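Local coordinates for secreted effector protein sseI (Salmonella enterica subsp. enterica serovar Typhimurium, PDB 4G29) that is a secreted virulence effector whose catalytic domain belongs to the cysteine protease superfamily and probably acts through a papain-like cysteine active site, at residues Thr13-Ala18 / Ala117-Cys122; Gly40-Leu45 / Ala98-Asn103; Lys56-Ile61 / Lys90-Asp95. All coordinates share one frame; numbering follows the deposited sequence.

From the N terminus, the loop 13-18 comes first, and interaction 1 sets it against helix 117-126, closing a loop that contains both other contacts. Interaction 2 joins the start of helix 42-55 to the 3-10 turn after strand 90-95, and interaction 3, nested inside it, joins the loop at the end of the same helix to that strand. The three contacts are thus concentric in sequence, none crossing another. Interactions 1 and 3 touch in space, since residues 117-122 lie against strand 90-95. Interaction 2 does not touch the other two, its centre lying about 18 Å from that of interaction 1, though its second segment closely follows strand 90-95 in sequence.

Interaction 1: residues Thr13-Ala18 / Ala117-Cys122; sequences TSDIDA and ADEWVC
Glu119, in the first turn of helix 117-126, meets Thr13 in the loop before helix 18-26, carboxylate to hydroxyl. Along the helix, Ala117 comes first; its backbone N is bonded to Asp91 O, which fastens the helix start to strand 90-95. Glu119 carries the contact. Its chain runs extended beyond CG (chi2 166°) and crosses the Thr13 side chain at about a right angle, bringing Glu119 OE1 to 3.2 Å from Thr13 OG1 in a weak hydrogen bond donated by the threonine. Nearly as near, Thr13 CB stands 3.3 Å from Glu119 OE1. OE1 is also hydrogen-bonded to the backbone N of Ser116, the residue just before the helix, while OE2 pairs with Tyr10 OH. On the loop side, Thr13 OG1, anti to its own N (chi1 -169°), also accepts from Asp15 N at 3.2 Å, closing an ST turn. One hydroxyl therefore both closes the turn and weakly grips the helix's glutamate. Asp15 OD2 comes within 4.5 Å of Glu119 OE2, which may slightly raise the cost of both being charged, whereas Ser116, Tyr10 and, more weakly, Thr13 would help to stabilise a charged Glu119.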
# COMPACT_ATOMS: atom_id res chain seq x y z
N THR A 13 -6.77 -11.01 7.15
CA THR A 13 -6.72 -12.43 6.80
C THR A 13 -6.65 -13.33 8.02
O THR A 13 -6.21 -12.89 9.09
CB THR A 13 -5.47 -12.71 5.92
OG1 THR A 13 -5.59 -14.04 5.40
CG2 THR A 13 -4.17 -12.55 6.72
N SER A 14 -7.08 -14.59 7.85
CA SER A 14 -7.04 -15.63 8.88
C SER A 14 -5.88 -16.60 8.65
O SER A 14 -5.55 -17.38 9.56
CB SER A 14 -8.35 -16.43 8.91
OG SER A 14 -9.35 -15.61 9.46
N ASP A 15 -5.27 -16.52 7.46
CA ASP A 15 -4.05 -17.25 7.08
C ASP A 15 -2.92 -17.03 8.09
O ASP A 15 -2.10 -17.92 8.32
CB ASP A 15 -3.51 -16.79 5.70
CG ASP A 15 -4.40 -17.19 4.50
OD1 ASP A 15 -5.44 -17.89 4.63
OD2 ASP A 15 -4.02 -16.78 3.37
N ILE A 16 -2.86 -15.82 8.65
CA ILE A 16 -1.93 -15.46 9.74
C ILE A 16 -2.79 -14.83 10.81
O ILE A 16 -3.93 -14.51 10.53
CB ILE A 16 -0.80 -14.47 9.26
CG1 ILE A 16 -1.41 -13.28 8.53
CG2 ILE A 16 0.25 -15.24 8.40
CD1 ILE A 16 -0.47 -12.10 8.33
N ASP A 17 -2.27 -14.61 12.02
CA ASP A 17 -3.14 -14.01 13.05
C ASP A 17 -3.22 -12.48 12.89
O ASP A 17 -2.75 -11.71 13.75
CB ASP A 17 -2.76 -14.42 14.46
CG ASP A 17 -3.93 -14.26 15.44
OD1 ASP A 17 -4.94 -13.53 15.14
OD2 ASP A 17 -3.85 -14.87 16.52
N ALA A 18 -3.83 -12.05 11.78
CA ALA A 18 -3.90 -10.63 11.47
C ALA A 18 -4.68 -9.84 12.51
O ALA A 18 -4.31 -8.70 12.84
CB ALA A 18 -4.50 -10.41 10.08
N ALA A 117 -0.76 -11.18 -0.16
CA ALA A 117 -0.48 -10.28 -1.27
C ALA A 117 -1.60 -10.39 -2.30
O ALA A 117 -2.01 -9.40 -2.87
CB ALA A 117 0.84 -10.58 -1.93
N ASP A 118 -2.13 -11.59 -2.55
CA ASP A 118 -3.15 -11.71 -3.55
C ASP A 118 -4.45 -11.07 -3.06
O ASP A 118 -5.18 -10.50 -3.89
CB ASP A 118 -3.41 -13.17 -3.92
CG ASP A 118 -2.31 -13.77 -4.80
OD1 ASP A 118 -1.37 -13.09 -5.25
OD2 ASP A 118 -2.40 -14.96 -5.06
N GLU A 119 -4.74 -11.19 -1.76
CA GLU A 119 -5.95 -10.60 -1.21
C GLU A 119 -5.85 -9.10 -1.25
O GLU A 119 -6.85 -8.42 -1.51
CB GLU A 119 -6.22 -11.09 0.21
CG GLU A 119 -6.62 -12.51 0.33
CD GLU A 119 -6.55 -13.06 1.74
OE1 GLU A 119 -5.78 -12.58 2.59
OE2 GLU A 119 -7.29 -14.05 1.99
N TRP A 120 -4.64 -8.57 -1.01
CA TRP A 120 -4.39 -7.13 -1.01
C TRP A 120 -4.69 -6.55 -2.43
O TRP A 120 -5.42 -5.58 -2.61
CB TRP A 120 -2.98 -6.84 -0.55
CG TRP A 120 -2.60 -5.35 -0.50
CD1 TRP A 120 -2.80 -4.51 0.55
CD2 TRP A 120 -2.02 -4.58 -1.55
NE1 TRP A 120 -2.37 -3.25 0.24
CE2 TRP A 120 -1.86 -3.27 -1.05
CE3 TRP A 120 -1.58 -4.86 -2.85
CZ2 TRP A 120 -1.32 -2.29 -1.78
CZ3 TRP A 120 -1.05 -3.84 -3.60
CH2 TRP A 120 -0.91 -2.57 -3.06
N VAL A 121 -4.19 -7.22 -3.46
CA VAL A 121 -4.43 -6.77 -4.81
C VAL A 121 -5.94 -6.77 -5.13
O VAL A 121 -6.46 -5.86 -5.77
CB VAL A 121 -3.69 -7.67 -5.80
CG1 VAL A 121 -4.19 -7.36 -7.23
CG2 VAL A 121 -2.24 -7.44 -5.71
N CYS A 122 -6.61 -7.84 -4.68
CA CYS A 122 -8.03 -8.02 -4.83
C CYS A 122 -8.79 -6.90 -4.18
O CYS A 122 -9.69 -6.33 -4.79
CB CYS A 122 -8.43 -9.38 -4.26
SG CYS A 122 -7.98 -10.71 -5.44

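Interaction 2: residues Gly40-Leu45 / Ala98-Asn103; sequences GQCESL and AHQFEN
Cys42 and Gln100 meet at the probable active site of a papain-like fold, where Cys42 begins helix 42-55 and matches the cysteine of a Cys-His-Asp triad with His80 and Asp95. In the first shell, Cys42 SG lies 3.7 Å from Gln100 NE2, a van der Waals approach. The other branch of the amide, Gln100 OE1, faces Gly40 N at 3.7 Å, so the flat end of the glutamine sits against the chain just before the helix as well as against the sulfur. A chi1 of 41° sets SG between the backbone N and carbonyl carbon of Cys42, pointing it to Gln100; the side chain also packs on His80. The stronger tie of the amide is to that histidine: Gln100 NE2 is hydrogen-bonded to His80 ND1, the nitrogen that would face the thiol in a papain-like site. Farther out, the 3-10 segment that carries Gln100 is pinned by Phe101 N to Ala98 O, 3.1 Å, and the Phe101 ring packs edge-to-face with His80. On the helix side, Ser44 OG donates to Gln41 O from 28° off the carbonyl plane. Within its own segment, Gln100 CG rests over the centre of the Phe101 ring, 3.8 Å above its plane.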
# COMPACT_ATOMS: atom_id res chain seq x y z
N GLY A 40 -1.82 11.13 5.59
CA GLY A 40 -0.47 11.64 5.67
C GLY A 40 0.49 10.74 6.45
O GLY A 40 1.64 11.11 6.63
N GLN A 41 0.02 9.58 6.90
CA GLN A 41 0.86 8.70 7.74
C GLN A 41 1.60 7.53 7.13
O GLN A 41 2.42 7.01 7.92
CB GLN A 41 0.03 8.12 8.90
CG GLN A 41 -0.60 9.16 9.77
CD GLN A 41 0.39 10.09 10.41
OE1 GLN A 41 1.60 9.86 10.43
NE2 GLN A 41 -0.12 11.14 10.99
N CYS A 42 1.27 7.04 5.89
CA CYS A 42 1.75 5.79 5.32
C CYS A 42 3.26 5.92 5.37
O CYS A 42 3.87 4.96 5.69
CB CYS A 42 1.26 5.35 3.86
SG CYS A 42 1.20 6.57 2.81
N GLU A 43 3.86 7.06 5.01
CA GLU A 43 5.31 6.99 4.83
C GLU A 43 5.99 6.72 6.19
O GLU A 43 6.92 5.86 6.32
CB GLU A 43 5.83 8.25 4.12
CG GLU A 43 7.13 8.09 3.61
CD GLU A 43 7.56 9.27 2.75
OE1 GLU A 43 8.58 9.78 3.14
OE2 GLU A 43 6.93 9.64 1.73
N SER A 44 5.51 7.43 7.23
CA SER A 44 6.12 7.32 8.58
C SER A 44 5.86 5.94 9.24
O SER A 44 6.50 5.61 10.22
CB SER A 44 5.64 8.45 9.53
OG SER A 44 4.31 8.24 10.00
N LEU A 45 4.83 5.22 8.75
CA LEU A 45 4.49 3.91 9.29
C LEU A 45 5.37 2.81 8.70
O LEU A 45 5.36 1.69 9.25
CB LEU A 45 3.01 3.60 9.10
CG LEU A 45 2.05 4.32 10.00
CD1 LEU A 45 0.60 4.32 9.44
CD2 LEU A 45 2.06 3.80 11.44
N ALA A 98 -4.46 2.13 4.79
CA ALA A 98 -5.19 2.06 3.51
C ALA A 98 -6.44 2.93 3.55
O ALA A 98 -6.85 3.55 2.57
CB ALA A 98 -5.61 0.55 3.20
N HIS A 99 -7.07 2.92 4.71
CA HIS A 99 -8.31 3.64 4.91
C HIS A 99 -8.18 5.14 4.86
O HIS A 99 -9.24 5.84 4.92
CB HIS A 99 -9.05 3.24 6.17
CG HIS A 99 -8.19 3.27 7.38
ND1 HIS A 99 -8.47 4.03 8.49
CD2 HIS A 99 -7.00 2.70 7.60
CE1 HIS A 99 -7.52 3.83 9.39
NE2 HIS A 99 -6.60 3.04 8.86
N GLN A 100 -6.96 5.66 4.68
CA GLN A 100 -6.82 7.08 4.33
C GLN A 100 -7.61 7.45 3.05
O GLN A 100 -7.92 8.61 2.86
CB GLN A 100 -5.38 7.54 4.25
CG GLN A 100 -4.62 7.09 3.04
CD GLN A 100 -3.40 7.93 2.72
OE1 GLN A 100 -3.38 9.14 2.95
NE2 GLN A 100 -2.40 7.30 2.06
N PHE A 101 -7.95 6.47 2.23
CA PHE A 101 -8.67 6.66 0.96
C PHE A 101 -10.19 6.48 1.04
O PHE A 101 -10.91 6.74 0.05
CB PHE A 101 -8.09 5.74 -0.12
CG PHE A 101 -6.64 5.97 -0.37
CD1 PHE A 101 -6.21 7.22 -0.74
CD2 PHE A 101 -5.72 4.96 -0.20
CE1 PHE A 101 -4.88 7.50 -0.94
CE2 PHE A 101 -4.38 5.18 -0.41
CZ PHE A 101 -3.95 6.45 -0.77
N GLU A 102 -10.68 6.07 2.20
CA GLU A 102 -12.13 5.81 2.40
C GLU A 102 -13.02 6.92 1.90
O GLU A 102 -14.08 6.67 1.27
CB GLU A 102 -12.43 5.56 3.87
CG GLU A 102 -13.79 4.92 4.11
CD GLU A 102 -14.16 4.83 5.58
OE1 GLU A 102 -13.47 5.48 6.41
OE2 GLU A 102 -15.15 4.10 5.91
N ASN A 103 -12.60 8.14 2.19
CA ASN A 103 -13.33 9.35 1.83
C ASN A 103 -12.85 10.01 0.54
O ASN A 103 -13.22 11.16 0.28
CB ASN A 103 -13.27 10.33 3.01
CG ASN A 103 -14.03 9.81 4.24
OD1 ASN A 103 -15.18 9.38 4.12
ND2 ASN A 103 -13.40 9.83 5.41

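Interaction 3: residues Lys56-Ile61 / Lys90-Asp95; sequences KGFDNI and KDYVFD
A cluster of three aromatic rings joins the exit of helix 42-55 to strand 90-95 of the antiparallel sheet, with Phe58 meeting Tyr92 and Phe94. The helix ends in a Schellman motif, where Gly57 takes a positive phi, and the chain then delivers Phe58 to the sheet as the next residue. Phe94 turns its edge toward the Phe58 face in a T-shaped pair: the ring centroids of Phe58 and Phe94 are 5.4 Å apart and the planes stand at 85°. The contact lies toward the CZ and CE2 side of Phe58: its CZ is 3.8 Å from Phe94 CE1, and Phe58 CE2 is 4.1 Å from Phe94 CZ. Tyr92 approaches differently, from the rim of the same ring: Tyr92 CD2 lies in the Phe58 plane, 4.0 Å from Phe58 CE1, and Tyr92 CB is 4.1 Å from Phe58 CE1. Tyr92 and Phe94, two residues apart, reach the same side of the strand, and each holds CG beside its backbone N (chi1 -63° and -79°), the torsion that leans both rings toward Phe58. Met53 of helix 42-55 packs on both phenylalanines, Val49 adds to the Phe94 side, and Lys87 makes a cation-pi contact with Phe58. At the end of the strand, Asp95 OD1 bonds His80 NE2, while Asp95 OD2 takes bonds from Trp120 NE1 and Tyr124 OH, consistent with the presumed acid of the triad being held in place by aromatic donors. A central helix packed by apolar side chains on an antiparallel sheet, with the cysteine on the helix and the histidine and acid on the sheet, is the hallmark of the papain-like fold.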
# COMPACT_ATOMS: atom_id res chain seq x y z
N LYS A 56 8.01 -10.41 14.52
CA LYS A 56 7.04 -11.47 14.48
C LYS A 56 7.51 -12.66 13.65
O LYS A 56 6.81 -13.68 13.60
CB LYS A 56 5.69 -10.96 14.01
CG LYS A 56 4.91 -10.08 14.99
CD LYS A 56 5.02 -10.57 16.43
CE LYS A 56 4.42 -9.62 17.42
NZ LYS A 56 4.56 -10.08 18.87
N GLY A 57 8.69 -12.56 13.02
CA GLY A 57 9.25 -13.66 12.20
C GLY A 57 8.88 -13.64 10.72
O GLY A 57 9.03 -14.66 10.04
N PHE A 58 8.42 -12.49 10.20
CA PHE A 58 8.30 -12.31 8.75
C PHE A 58 9.71 -12.03 8.26
O PHE A 58 10.50 -11.41 8.97
CB PHE A 58 7.38 -11.13 8.39
CG PHE A 58 5.94 -11.38 8.68
CD1 PHE A 58 5.08 -11.80 7.67
CD2 PHE A 58 5.43 -11.20 9.94
CE1 PHE A 58 3.78 -12.06 7.92
CE2 PHE A 58 4.12 -11.47 10.21
CZ PHE A 58 3.28 -11.87 9.20
N ASP A 59 10.07 -12.50 7.08
CA ASP A 59 11.35 -12.07 6.49
C ASP A 59 11.17 -11.61 5.03
O ASP A 59 10.03 -11.42 4.54
CB ASP A 59 12.42 -13.14 6.67
CG ASP A 59 12.09 -14.40 5.98
OD1 ASP A 59 11.17 -14.41 5.17
OD2 ASP A 59 12.79 -15.44 6.22
N ASN A 60 12.29 -11.33 4.37
CA ASN A 60 12.25 -10.73 3.04
C ASN A 60 11.25 -9.55 3.03
O ASN A 60 10.35 -9.48 2.21
CB ASN A 60 11.88 -11.71 1.94
CG ASN A 60 12.10 -11.12 0.56
OD1 ASN A 60 12.87 -10.18 0.42
ND2 ASN A 60 11.39 -11.61 -0.43
N ILE A 61 11.50 -8.61 3.93
CA ILE A 61 10.65 -7.44 4.08
C ILE A 61 10.96 -6.47 2.94
O ILE A 61 12.11 -6.18 2.64
CB ILE A 61 10.87 -6.74 5.43
CG1 ILE A 61 10.66 -7.73 6.60
CG2 ILE A 61 10.00 -5.47 5.50
CD1 ILE A 61 9.30 -8.07 6.84
N LYS A 90 4.69 -17.62 1.76
CA LYS A 90 3.68 -16.73 1.19
C LYS A 90 3.95 -15.30 1.63
O LYS A 90 4.42 -15.08 2.75
CB LYS A 90 2.26 -17.15 1.56
CG LYS A 90 1.93 -18.54 1.10
CD LYS A 90 0.50 -18.91 1.45
CE LYS A 90 0.38 -19.29 2.92
NZ LYS A 90 0.95 -20.65 3.21
N ASP A 91 3.65 -14.37 0.74
CA ASP A 91 3.75 -12.92 1.02
C ASP A 91 2.47 -12.39 1.66
O ASP A 91 1.36 -12.74 1.25
CB ASP A 91 4.03 -12.16 -0.26
CG ASP A 91 5.52 -12.20 -0.68
OD1 ASP A 91 6.36 -12.68 0.11
OD2 ASP A 91 5.85 -11.72 -1.81
N TYR A 92 2.64 -11.54 2.68
CA TYR A 92 1.57 -10.76 3.29
C TYR A 92 1.89 -9.25 3.21
O TYR A 92 3.04 -8.85 3.27
CB TYR A 92 1.40 -11.22 4.75
CG TYR A 92 0.97 -12.66 4.79
CD1 TYR A 92 -0.37 -13.02 4.71
CD2 TYR A 92 1.92 -13.67 4.79
CE1 TYR A 92 -0.75 -14.35 4.73
CE2 TYR A 92 1.55 -14.97 4.79
CZ TYR A 92 0.21 -15.31 4.75
OH TYR A 92 -0.20 -16.64 4.76
N VAL A 93 0.84 -8.46 3.07
CA VAL A 93 0.95 -7.02 2.99
C VAL A 93 0.26 -6.46 4.22
O VAL A 93 -0.90 -6.74 4.47
CB VAL A 93 0.31 -6.46 1.74
CG1 VAL A 93 0.56 -4.95 1.64
CG2 VAL A 93 0.89 -7.17 0.48
N PHE A 94 1.03 -5.72 5.01
CA PHE A 94 0.52 -4.88 6.08
C PHE A 94 0.32 -3.48 5.50
O PHE A 94 1.29 -2.79 5.09
CB PHE A 94 1.49 -4.86 7.25
CG PHE A 94 1.45 -6.07 8.15
CD1 PHE A 94 1.80 -7.34 7.68
CD2 PHE A 94 1.23 -5.91 9.52
CE1 PHE A 94 1.81 -8.46 8.56
CE2 PHE A 94 1.28 -6.96 10.37
CZ PHE A 94 1.54 -8.27 9.90
N ASP A 95 -0.93 -3.05 5.46
CA ASP A 95 -1.28 -1.75 4.91
C ASP A 95 -2.27 -1.11 5.86
O ASP A 95 -3.47 -1.00 5.58
CB ASP A 95 -1.87 -1.95 3.50
CG ASP A 95 -2.18 -0.64 2.77
OD1 ASP A 95 -1.96 0.44 3.32
OD2 ASP A 95 -2.67 -0.75 1.60